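Local coordinates for listeriolysin O (Listeria monocytogenes, PDB 4CDB), which forms oligomeric pores in cholesterol-containing host membranes after a major conformational change, and so lyses the target cell, at residues R262-L268 against L328-K334; D167-A173 against E208-K214; N192-V196 against F305-I309. One frame throughout, in Å; residues are numbered along the deposited sequence.

In the fold
The three contacts share one antiparallel sheet, in which strands 165-172, 207-222, 262-270 and 303-310 are successive neighbours. Interaction 2 joins the first two strands and lies about 11 Å, centre to centre, from interaction 1; L268 O and E209 N, 2.7 Å apart, continue the ladder between them. Interaction 3 uses the fourth strand, its centre about 11 Å from that of interaction 1 and about 12 Å from that of interaction 2, with Y265 N 2.8 Å from V308 O. Loop 328-334 covers one face of the sheet, whereas helix 187-194 packs on the other. Sodium ions bound by Y265, D169, E171 and E209 lie along both faces, close to helices expected to become transmembrane strands.

Interaction 1: R262-L268 against L328-K334; sequences RQVYLKL and LRDILKK. With NA (sodium ion), chain N.
R262 reaches from strand 262-270, an inner strand of the central antiparallel sheet of the cytolysin, to K334 and I331, where loop 328-334 lies over one face. CG stands anti to the backbone N (chi1 176°), and the chain is extended as far as NE, after which chi4 of -95° turns the guanidinium. CB, CG and CD run out from the strand in a neighbourhood shared with Y217 and I309. NE is the first atom to meet the loop, approaching K334 NZ at 3.3 Å. K334 O lies over one face of the guanidinium. NH1 comes 2.8 Å from K334 O, but the angle is too poor for a hydrogen bond; its real partner is Q215 OE1 on the adjoining strand. NH2, at the other tip, gives a weak hydrogen bond to I331 O (3.4 Å, 147° at the hydrogen), which approaches near the guanidinium plane. K334 curls back through two bends until NZ is 3.1 Å from NH2 of R262, an unfavourable meeting of two donors that could lower the affinity of the lysine for its proton. Farther along the strand the contact turns apolar. The side chains of V264 and I331 cross at about a right angle, touching through CG1 and CG2, while L266 and L332 meet tip to tip, CD1 to CD2, at 4.1 Å, and L328 CD1 closes against L266 and L268. On the reverse face, Y265 OH binds a sodium ion at 2.5 Å, the metal lying at the ring edge, in plane, with Q78 OE1, F183 O and a water as its other ligands.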
loop_
_atom_site.group_PDB
_atom_site.type_symbol
_atom_site.label_atom_id
_atom_site.label_comp_id
_atom_site.label_asym_id
_atom_site.label_seq_id
_atom_site.Cartn_x
_atom_site.Cartn_y
_atom_site.Cartn_z
ATOM N N ARG A 262 -0.818 18.713 0.939
ATOM C CA ARG A 262 -0.018 18.023 1.940
ATOM C C ARG A 262 -0.097 16.523 1.698
ATOM O O ARG A 262 -1.176 15.992 1.431
ATOM C CB ARG A 262 -0.552 18.370 3.333
ATOM C CG ARG A 262 0.119 17.660 4.495
ATOM C CD ARG A 262 -0.498 18.119 5.811
ATOM N NE ARG A 262 0.122 17.490 6.972
ATOM C CZ ARG A 262 -0.347 16.400 7.569
ATOM N NH1 ARG A 262 -1.448 15.816 7.116
ATOM N NH2 ARG A 262 0.281 15.896 8.622
ATOM N N GLN A 263 1.039 15.837 1.775
ATOM C CA GLN A 263 1.053 14.396 1.549
ATOM C C GLN A 263 1.746 13.643 2.675
ATOM O O GLN A 263 2.831 14.023 3.117
ATOM C CB GLN A 263 1.713 14.055 0.210
ATOM C CG GLN A 263 1.648 12.571 -0.144
ATOM C CD GLN A 263 2.154 12.271 -1.542
ATOM O OE1 GLN A 263 1.806 11.249 -2.133
ATOM N NE2 GLN A 263 2.986 13.159 -2.076
ATOM N N VAL A 264 1.108 12.570 3.134
ATOM C CA VAL A 264 1.666 11.726 4.180
ATOM C C VAL A 264 1.872 10.313 3.652
ATOM O O VAL A 264 0.922 9.667 3.210
ATOM C CB VAL A 264 0.734 11.665 5.405
ATOM C CG1 VAL A 264 1.345 10.799 6.491
ATOM C CG2 VAL A 264 0.458 13.063 5.930
ATOM N N TYR A 265 3.116 9.843 3.678
ATOM C CA TYR A 265 3.412 8.456 3.342
ATOM C C TYR A 265 3.555 7.651 4.628
ATOM O O TYR A 265 4.201 8.099 5.576
ATOM C CB TYR A 265 4.689 8.348 2.509
ATOM C CG TYR A 265 4.528 8.759 1.062
ATOM C CD1 TYR A 265 4.032 7.868 0.118
ATOM C CD2 TYR A 265 4.886 10.031 0.638
ATOM C CE1 TYR A 265 3.888 8.237 -1.209
ATOM C CE2 TYR A 265 4.747 10.410 -0.686
ATOM C CZ TYR A 265 4.248 9.511 -1.604
ATOM O OH TYR A 265 4.110 9.892 -2.919
ATOM N N LEU A 266 2.953 6.466 4.659
ATOM C CA LEU A 266 2.957 5.641 5.863
ATOM C C LEU A 266 3.545 4.258 5.623
ATOM O O LEU A 266 3.332 3.655 4.570
ATOM C CB LEU A 266 1.539 5.497 6.419
ATOM C CG LEU A 266 0.889 6.759 6.981
ATOM C CD1 LEU A 266 -0.529 6.465 7.436
ATOM C CD2 LEU A 266 1.717 7.313 8.124
ATOM N N LYS A 267 4.284 3.767 6.611
ATOM C CA LYS A 267 4.796 2.404 6.598
ATOM C C LYS A 267 4.335 1.686 7.861
ATOM O O LYS A 267 4.945 1.822 8.922
ATOM C CB LYS A 267 6.324 2.406 6.516
ATOM C CG LYS A 267 6.972 1.029 6.557
ATOM C CD LYS A 267 8.074 1.003 7.602
ATOM C CE LYS A 267 9.164 0.009 7.250
ATOM N NZ LYS A 267 10.302 0.098 8.206
ATOM N N LEU A 268 3.242 0.939 7.748
ATOM C CA LEU A 268 2.722 0.158 8.866
ATOM C C LEU A 268 3.395 -1.210 8.873
ATOM O O LEU A 268 3.537 -1.836 7.825
ATOM C CB LEU A 268 1.204 -0.000 8.750
ATOM C CG LEU A 268 0.296 1.056 9.392
ATOM C CD1 LEU A 268 0.789 2.473 9.139
ATOM C CD2 LEU A 268 -1.127 0.896 8.879
ATOM N N LEU A 328 -1.553 6.803 16.039
ATOM C CA LEU A 328 -1.922 7.479 14.800
ATOM C C LEU A 328 -3.185 8.299 15.020
ATOM O O LEU A 328 -3.544 8.598 16.160
ATOM C CB LEU A 328 -2.119 6.487 13.652
ATOM C CG LEU A 328 -0.891 6.211 12.784
ATOM C CD1 LEU A 328 -1.291 5.489 11.508
ATOM C CD2 LEU A 328 -0.194 7.516 12.452
ATOM N N ARG A 329 -3.847 8.672 13.926
ATOM C CA ARG A 329 -5.050 9.509 13.974
ATOM C C ARG A 329 -4.790 10.900 14.559
ATOM O O ARG A 329 -5.713 11.699 14.714
ATOM C CB ARG A 329 -6.184 8.805 14.727
ATOM C CG ARG A 329 -6.816 7.656 13.964
ATOM C CD ARG A 329 -8.111 8.094 13.310
ATOM N NE ARG A 329 -7.903 9.101 12.275
ATOM C CZ ARG A 329 -8.859 9.896 11.809
ATOM N NH1 ARG A 329 -10.092 9.809 12.293
ATOM N NH2 ARG A 329 -8.584 10.784 10.864
ATOM N N ASP A 330 -3.531 11.177 14.883
ATOM C CA ASP A 330 -3.111 12.499 15.321
ATOM C C ASP A 330 -2.406 13.170 14.152
ATOM O O ASP A 330 -2.643 14.340 13.852
ATOM C CB ASP A 330 -2.162 12.395 16.517
ATOM C CG ASP A 330 -2.761 11.620 17.677
ATOM O OD1 ASP A 330 -4.005 11.523 17.755
ATOM O OD2 ASP A 330 -1.987 11.110 18.515
ATOM N N ILE A 331 -1.535 12.407 13.498
ATOM C CA ILE A 331 -0.849 12.858 12.295
ATOM C C ILE A 331 -1.860 13.043 11.168
ATOM O O ILE A 331 -1.866 14.067 10.482
ATOM C CB ILE A 331 0.235 11.847 11.846
ATOM C CG1 ILE A 331 1.464 11.920 12.758
ATOM C CG2 ILE A 331 0.643 12.097 10.403
ATOM C CD1 ILE A 331 1.347 11.120 14.044
ATOM N N LEU A 332 -2.720 12.046 10.994
ATOM C CA LEU A 332 -3.741 12.065 9.952
ATOM C C LEU A 332 -4.816 13.114 10.234
ATOM O O LEU A 332 -5.549 13.521 9.332
ATOM C CB LEU A 332 -4.385 10.681 9.800
ATOM C CG LEU A 332 -3.593 9.552 9.124
ATOM C CD1 LEU A 332 -3.052 10.001 7.776
ATOM C CD2 LEU A 332 -2.469 9.024 10.007
ATOM N N LYS A 333 -4.905 13.545 11.487
ATOM C CA LYS A 333 -5.877 14.554 11.895
ATOM C C LYS A 333 -5.550 15.924 11.306
ATOM O O LYS A 333 -6.408 16.576 10.709
ATOM C CB LYS A 333 -5.923 14.650 13.422
ATOM C CG LYS A 333 -6.881 15.696 13.960
ATOM C CD LYS A 333 -6.518 16.085 15.387
ATOM C CE LYS A 333 -6.402 14.863 16.287
ATOM N NZ LYS A 333 -5.957 15.224 17.662
ATOM N N LYS A 334 -4.302 16.351 11.475
ATOM C CA LYS A 334 -3.855 17.674 11.045
ATOM C C LYS A 334 -3.803 17.825 9.522
ATOM O O LYS A 334 -3.453 16.888 8.805
ATOM C CB LYS A 334 -2.479 17.982 11.653
ATOM C CG LYS A 334 -1.881 19.328 11.258
ATOM C CD LYS A 334 -0.518 19.546 11.909
ATOM C CE LYS A 334 0.503 18.514 11.449
ATOM N NZ LYS A 334 0.850 18.658 10.007
HETATM NA NA NA N . 3.264 8.175 -4.537
HETATM O O HOH W 1 0.693 8.062 -4.536
#

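Interaction 2: D167-A173 against E208-K214. With NA (sodium ion), chain F; NA (sodium ion), chain Q; NA (sodium ion), chain K.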
loop_
_atom_site.group_PDB
_atom_site.type_symbol
_atom_site.label_atom_id
_atom_site.label_comp_id
_atom_site.label_asym_id
_atom_site.label_seq_id
_atom_site.Cartn_x
_atom_site.Cartn_y
_atom_site.Cartn_z
ATOM N N ASP A 167 -6.957 12.110 -1.567
ATOM C CA ASP A 167 -6.509 11.079 -2.495
ATOM C C ASP A 167 -5.757 10.015 -1.692
ATOM O O ASP A 167 -4.679 10.278 -1.159
ATOM C CB ASP A 167 -5.605 11.683 -3.571
ATOM C CG ASP A 167 -5.492 10.807 -4.802
ATOM O OD1 ASP A 167 -5.722 9.585 -4.689
ATOM O OD2 ASP A 167 -5.172 11.343 -5.885
ATOM N N TYR A 168 -6.334 8.818 -1.607
ATOM C CA TYR A 168 -5.838 7.776 -0.706
ATOM C C TYR A 168 -5.470 6.485 -1.441
ATOM O O TYR A 168 -6.210 6.026 -2.312
ATOM C CB TYR A 168 -6.890 7.489 0.369
ATOM C CG TYR A 168 -6.499 6.433 1.375
ATOM C CD1 TYR A 168 -5.755 6.763 2.499
ATOM C CD2 TYR A 168 -6.884 5.110 1.210
ATOM C CE1 TYR A 168 -5.399 5.805 3.427
ATOM C CE2 TYR A 168 -6.531 4.142 2.132
ATOM C CZ TYR A 168 -5.788 4.497 3.238
ATOM O OH TYR A 168 -5.434 3.540 4.160
ATOM N N ASP A 169 -4.329 5.903 -1.075
ATOM C CA ASP A 169 -3.849 4.662 -1.681
ATOM C C ASP A 169 -3.115 3.803 -0.655
ATOM O O ASP A 169 -2.256 4.302 0.072
ATOM C CB ASP A 169 -2.911 4.968 -2.852
ATOM C CG ASP A 169 -3.599 4.860 -4.195
ATOM O OD1 ASP A 169 -4.456 3.966 -4.348
ATOM O OD2 ASP A 169 -3.283 5.666 -5.095
ATOM N N ASP A 170 -3.454 2.517 -0.599
ATOM C CA ASP A 170 -2.793 1.589 0.319
ATOM C C ASP A 170 -2.503 0.235 -0.332
ATOM O O ASP A 170 -3.222 -0.192 -1.238
ATOM C CB ASP A 170 -3.614 1.401 1.601
ATOM C CG ASP A 170 -5.051 0.979 1.329
ATOM O OD1 ASP A 170 -5.392 0.686 0.164
ATOM O OD2 ASP A 170 -5.843 0.933 2.293
ATOM N N GLU A 171 -1.450 -0.430 0.139
ATOM C CA GLU A 171 -1.040 -1.729 -0.391
ATOM C C GLU A 171 -0.189 -2.494 0.611
ATOM O O GLU A 171 0.709 -1.923 1.232
ATOM C CB GLU A 171 -0.227 -1.559 -1.677
ATOM C CG GLU A 171 -1.032 -1.605 -2.958
ATOM C CD GLU A 171 -1.633 -2.970 -3.233
ATOM O OE1 GLU A 171 -1.033 -3.986 -2.821
ATOM O OE2 GLU A 171 -2.704 -3.025 -3.873
ATOM N N MET A 172 -0.463 -3.786 0.758
ATOM C CA MET A 172 0.427 -4.652 1.517
ATOM C C MET A 172 1.696 -4.820 0.691
ATOM O O MET A 172 1.641 -5.246 -0.462
ATOM C CB MET A 172 -0.220 -6.011 1.788
ATOM C CG MET A 172 -1.493 -5.952 2.627
ATOM S SD MET A 172 -1.248 -5.196 4.249
ATOM C CE MET A 172 0.016 -6.268 4.927
ATOM N N ALA A 173 2.835 -4.466 1.276
ATOM C CA ALA A 173 4.104 -4.456 0.550
ATOM C C ALA A 173 4.694 -5.854 0.336
ATOM O O ALA A 173 4.652 -6.702 1.228
ATOM C CB ALA A 173 5.107 -3.562 1.262
ATOM N N GLU A 208 4.010 -5.826 6.242
ATOM C CA GLU A 208 4.063 -4.372 6.132
ATOM C C GLU A 208 3.071 -3.822 5.113
ATOM O O GLU A 208 2.806 -4.446 4.087
ATOM C CB GLU A 208 5.482 -3.901 5.799
ATOM C CG GLU A 208 6.515 -4.268 6.852
ATOM C CD GLU A 208 7.829 -3.527 6.683
ATOM O OE1 GLU A 208 8.305 -3.403 5.537
ATOM O OE2 GLU A 208 8.389 -3.075 7.704
ATOM N N GLU A 209 2.524 -2.648 5.410
ATOM C CA GLU A 209 1.637 -1.960 4.481
ATOM C C GLU A 209 2.159 -0.556 4.195
ATOM O O GLU A 209 2.663 0.125 5.092
ATOM C CB GLU A 209 0.214 -1.888 5.038
ATOM C CG GLU A 209 -0.812 -1.366 4.041
ATOM C CD GLU A 209 -2.172 -1.126 4.668
ATOM O OE1 GLU A 209 -2.228 -0.845 5.884
ATOM O OE2 GLU A 209 -3.183 -1.217 3.944
ATOM N N VAL A 210 2.044 -0.134 2.940
ATOM C CA VAL A 210 2.445 1.211 2.543
ATOM C C VAL A 210 1.214 2.035 2.181
ATOM O O VAL A 210 0.363 1.593 1.407
ATOM C CB VAL A 210 3.429 1.176 1.364
ATOM C CG1 VAL A 210 3.727 2.583 0.871
ATOM C CG2 VAL A 210 4.709 0.482 1.783
ATOM N N ILE A 211 1.123 3.230 2.757
ATOM C CA ILE A 211 -0.030 4.097 2.556
ATOM C C ILE A 211 0.382 5.459 1.998
ATOM O O ILE A 211 1.347 6.066 2.468
ATOM C CB ILE A 211 -0.801 4.307 3.878
ATOM C CG1 ILE A 211 -1.285 2.969 4.437
ATOM C CG2 ILE A 211 -1.970 5.257 3.681
ATOM C CD1 ILE A 211 -2.009 3.093 5.755
ATOM N N SER A 212 -0.346 5.927 0.988
ATOM C CA SER A 212 -0.161 7.273 0.459
ATOM C C SER A 212 -1.405 8.107 0.769
ATOM O O SER A 212 -2.498 7.804 0.288
ATOM C CB SER A 212 0.086 7.226 -1.049
ATOM O OG SER A 212 0.387 8.512 -1.561
ATOM N N PHE A 213 -1.239 9.148 1.578
ATOM C CA PHE A 213 -2.366 9.973 2.006
ATOM C C PHE A 213 -2.209 11.416 1.516
ATOM O O PHE A 213 -1.402 12.180 2.048
ATOM C CB PHE A 213 -2.501 9.927 3.533
ATOM C CG PHE A 213 -3.714 10.642 4.064
ATOM C CD1 PHE A 213 -4.987 10.131 3.854
ATOM C CD2 PHE A 213 -3.580 11.815 4.792
ATOM C CE1 PHE A 213 -6.106 10.785 4.349
ATOM C CE2 PHE A 213 -4.694 12.473 5.291
ATOM C CZ PHE A 213 -5.957 11.958 5.069
ATOM N N LYS A 214 -2.977 11.780 0.494
ATOM C CA LYS A 214 -2.905 13.125 -0.067
ATOM C C LYS A 214 -4.057 14.005 0.401
ATOM O O LYS A 214 -5.224 13.615 0.323
ATOM C CB LYS A 214 -2.885 13.084 -1.600
ATOM C CG LYS A 214 -1.622 12.505 -2.220
ATOM C CD LYS A 214 -1.601 12.742 -3.729
ATOM C CE LYS A 214 -0.352 12.162 -4.378
ATOM N NZ LYS A 214 -0.322 10.675 -4.301
HETATM NA NA NA F . -4.897 1.947 -2.891
HETATM NA NA NA Q . -4.623 0.209 5.902
HETATM NA NA NA K . -0.730 -5.395 -5.018
HETATM O O HOH W 2 -2.475 9.179 -2.589
HETATM O O HOH W 3 -2.120 10.500 -6.608
HETATM O O HOH W 4 3.760 -7.283 3.650
#
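The rings of Y168 and F213 meet edge to edge, each CD1 lying near the plane of the other ring at 3.7 Å. Farther round the Y168 ring, CE1 rests obliquely 3.5 Å from I211 CG2, and its OH donates to D170 OD2 (3.2 Å), from above the carboxylate, 40° out of plane. The carboxylates of D170 and E209 are turned nearly parallel, 19° apart, and E209 OE2 touches D170 CB. E209 chelates a sodium ion through OE1 (2.6 Å) and OE2 (2.8 Å), sharing the metal with D282; M172 SD packs against E209 CB, their side chains crossing at a slant. On the reverse face, D169 OD1 and E171 OE1 bind two further sodium ions, E171 OE2 pairs with K182, and two waters link K214 NZ, also hydrogen-bonded to Q78 and Q263, to D167. Between these two faces the backbones bond in register: S212 N to D169 O (2.7 Å) is matched by D169 N to S212 O, and D167–K214 and E171–V210 repeat the pattern. Y168–F213, D170–I211 and M172–E209 are the non-hydrogen-bonded pairs. This alternation defines an antiparallel ladder, here in the central sheet, flanked by helices 176-183 and 277-286, which are expected to become membrane-spanning strands.

Interaction 3: N192-V196 against F305-I309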
loop_
_atom_site.group_PDB
_atom_site.type_symbol
_atom_site.label_atom_id
_atom_site.label_comp_id
_atom_site.label_asym_id
_atom_site.label_seq_id
_atom_site.Cartn_x
_atom_site.Cartn_y
_atom_site.Cartn_z
ATOM N N ASN A 192 13.588 5.704 0.716
ATOM C CA ASN A 192 14.872 6.020 1.333
ATOM C C ASN A 192 14.704 6.449 2.788
ATOM O O ASN A 192 15.669 6.501 3.546
ATOM C CB ASN A 192 15.617 7.097 0.538
ATOM C CG ASN A 192 16.251 6.555 -0.730
ATOM O OD1 ASN A 192 16.564 5.368 -0.823
ATOM N ND2 ASN A 192 16.452 7.427 -1.711
ATOM N N SER A 193 13.467 6.758 3.165
ATOM C CA SER A 193 13.147 7.090 4.547
ATOM C C SER A 193 12.365 5.960 5.204
ATOM O O SER A 193 12.664 5.563 6.330
ATOM C CB SER A 193 12.340 8.387 4.615
ATOM O OG SER A 193 13.036 9.449 3.990
ATOM N N LEU A 194 11.365 5.444 4.496
ATOM C CA LEU A 194 10.517 4.377 5.025
ATOM C C LEU A 194 11.278 3.069 5.221
ATOM O O LEU A 194 11.122 2.404 6.245
ATOM C CB LEU A 194 9.317 4.134 4.110
ATOM C CG LEU A 194 8.266 5.241 4.044
ATOM C CD1 LEU A 194 7.079 4.801 3.198
ATOM C CD2 LEU A 194 7.818 5.639 5.442
ATOM N N ASN A 195 12.090 2.708 4.229
ATOM C CA ASN A 195 12.873 1.474 4.257
ATOM C C ASN A 195 12.015 0.229 4.472
ATOM O O ASN A 195 12.114 -0.432 5.505
ATOM C CB ASN A 195 13.977 1.549 5.320
ATOM C CG ASN A 195 14.938 2.702 5.088
ATOM O OD1 ASN A 195 15.112 3.564 5.949
ATOM N ND2 ASN A 195 15.573 2.719 3.921
ATOM N N VAL A 196 11.174 -0.086 3.492
ATOM C CA VAL A 196 10.337 -1.279 3.557
ATOM C C VAL A 196 11.197 -2.542 3.550
ATOM O O VAL A 196 12.031 -2.734 2.665
ATOM C CB VAL A 196 9.335 -1.333 2.388
ATOM C CG1 VAL A 196 8.520 -2.615 2.447
ATOM C CG2 VAL A 196 8.426 -0.105 2.410
ATOM N N PHE A 305 4.405 2.311 13.297
ATOM C CA PHE A 305 4.244 3.080 12.067
ATOM C C PHE A 305 5.407 4.038 11.853
ATOM O O PHE A 305 6.023 4.512 12.811
ATOM C CB PHE A 305 2.914 3.847 12.056
ATOM C CG PHE A 305 2.913 5.090 12.907
ATOM C CD1 PHE A 305 2.556 5.028 14.243
ATOM C CD2 PHE A 305 3.256 6.323 12.368
ATOM C CE1 PHE A 305 2.551 6.166 15.029
ATOM C CE2 PHE A 305 3.257 7.463 13.151
ATOM C CZ PHE A 305 2.901 7.384 14.482
ATOM N N LYS A 306 5.703 4.314 10.587
ATOM C CA LYS A 306 6.675 5.337 10.228
ATOM C C LYS A 306 6.057 6.281 9.199
ATOM O O LYS A 306 5.476 5.841 8.205
ATOM C CB LYS A 306 7.956 4.707 9.685
ATOM C CG LYS A 306 9.103 5.690 9.516
ATOM C CD LYS A 306 10.395 4.969 9.176
ATOM C CE LYS A 306 11.591 5.902 9.287
ATOM N NZ LYS A 306 12.855 5.232 8.872
ATOM N N ALA A 307 6.173 7.580 9.445
ATOM C CA ALA A 307 5.493 8.565 8.614
ATOM C C ALA A 307 6.453 9.570 7.995
ATOM O O ALA A 307 7.303 10.135 8.683
ATOM C CB ALA A 307 4.425 9.287 9.423
ATOM N N VAL A 308 6.306 9.783 6.691
ATOM C CA VAL A 308 7.025 10.837 5.986
ATOM C C VAL A 308 6.013 11.870 5.498
ATOM O O VAL A 308 5.086 11.536 4.757
ATOM C CB VAL A 308 7.806 10.277 4.786
ATOM C CG1 VAL A 308 8.562 11.388 4.075
ATOM C CG2 VAL A 308 8.763 9.191 5.245
ATOM N N ILE A 309 6.187 13.119 5.915
ATOM C CA ILE A 309 5.200 14.160 5.645
ATOM C C ILE A 309 5.771 15.292 4.789
ATOM O O ILE A 309 6.788 15.892 5.142
ATOM C CB ILE A 309 4.656 14.755 6.963
ATOM C CG1 ILE A 309 4.262 13.638 7.932
ATOM C CG2 ILE A 309 3.480 15.682 6.695
ATOM C CD1 ILE A 309 3.801 14.138 9.286
#
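K306 reaches S193 because its CG is anti to the backbone N (chi1 -170°) and every later bond is extended, which carries NZ across to the last turn of helix 187-194. V308, with chi1 -179°, sets CG2 beside its backbone N and facing the same helix end. The lysine NZ donates to S193 O at 2.6 Å, approaching the carbonyl nearly head-on (165° at the oxygen), and CE follows at 3.2 Å. N195, which leaves the helix with positive phi, brings OD1 within 3.2 Å of S193 O; these are two acceptors, and the nearby ammonium, 4.1 Å from OD1, probably eases their closeness. The carbonyl end of the helix probably attracts the ammonium. Next to the lysine, V308 CG2 touches both S193 CB and L194 CD2, 3.7 Å from each. L194 CD2 also touches K306 O at 3.6 Å, a carbonyl engaged in the strand pairing with K267. K267 NZ in turn makes weak hydrogen bonds to L194 O and N195 O, so two lysines from adjacent strands converge on the helix end. Helix 187-194 thus ends over strand 303-310, between I320 of strand 319-324, touched by S193, and strand 207-222, where V196 packs on E208 and V210.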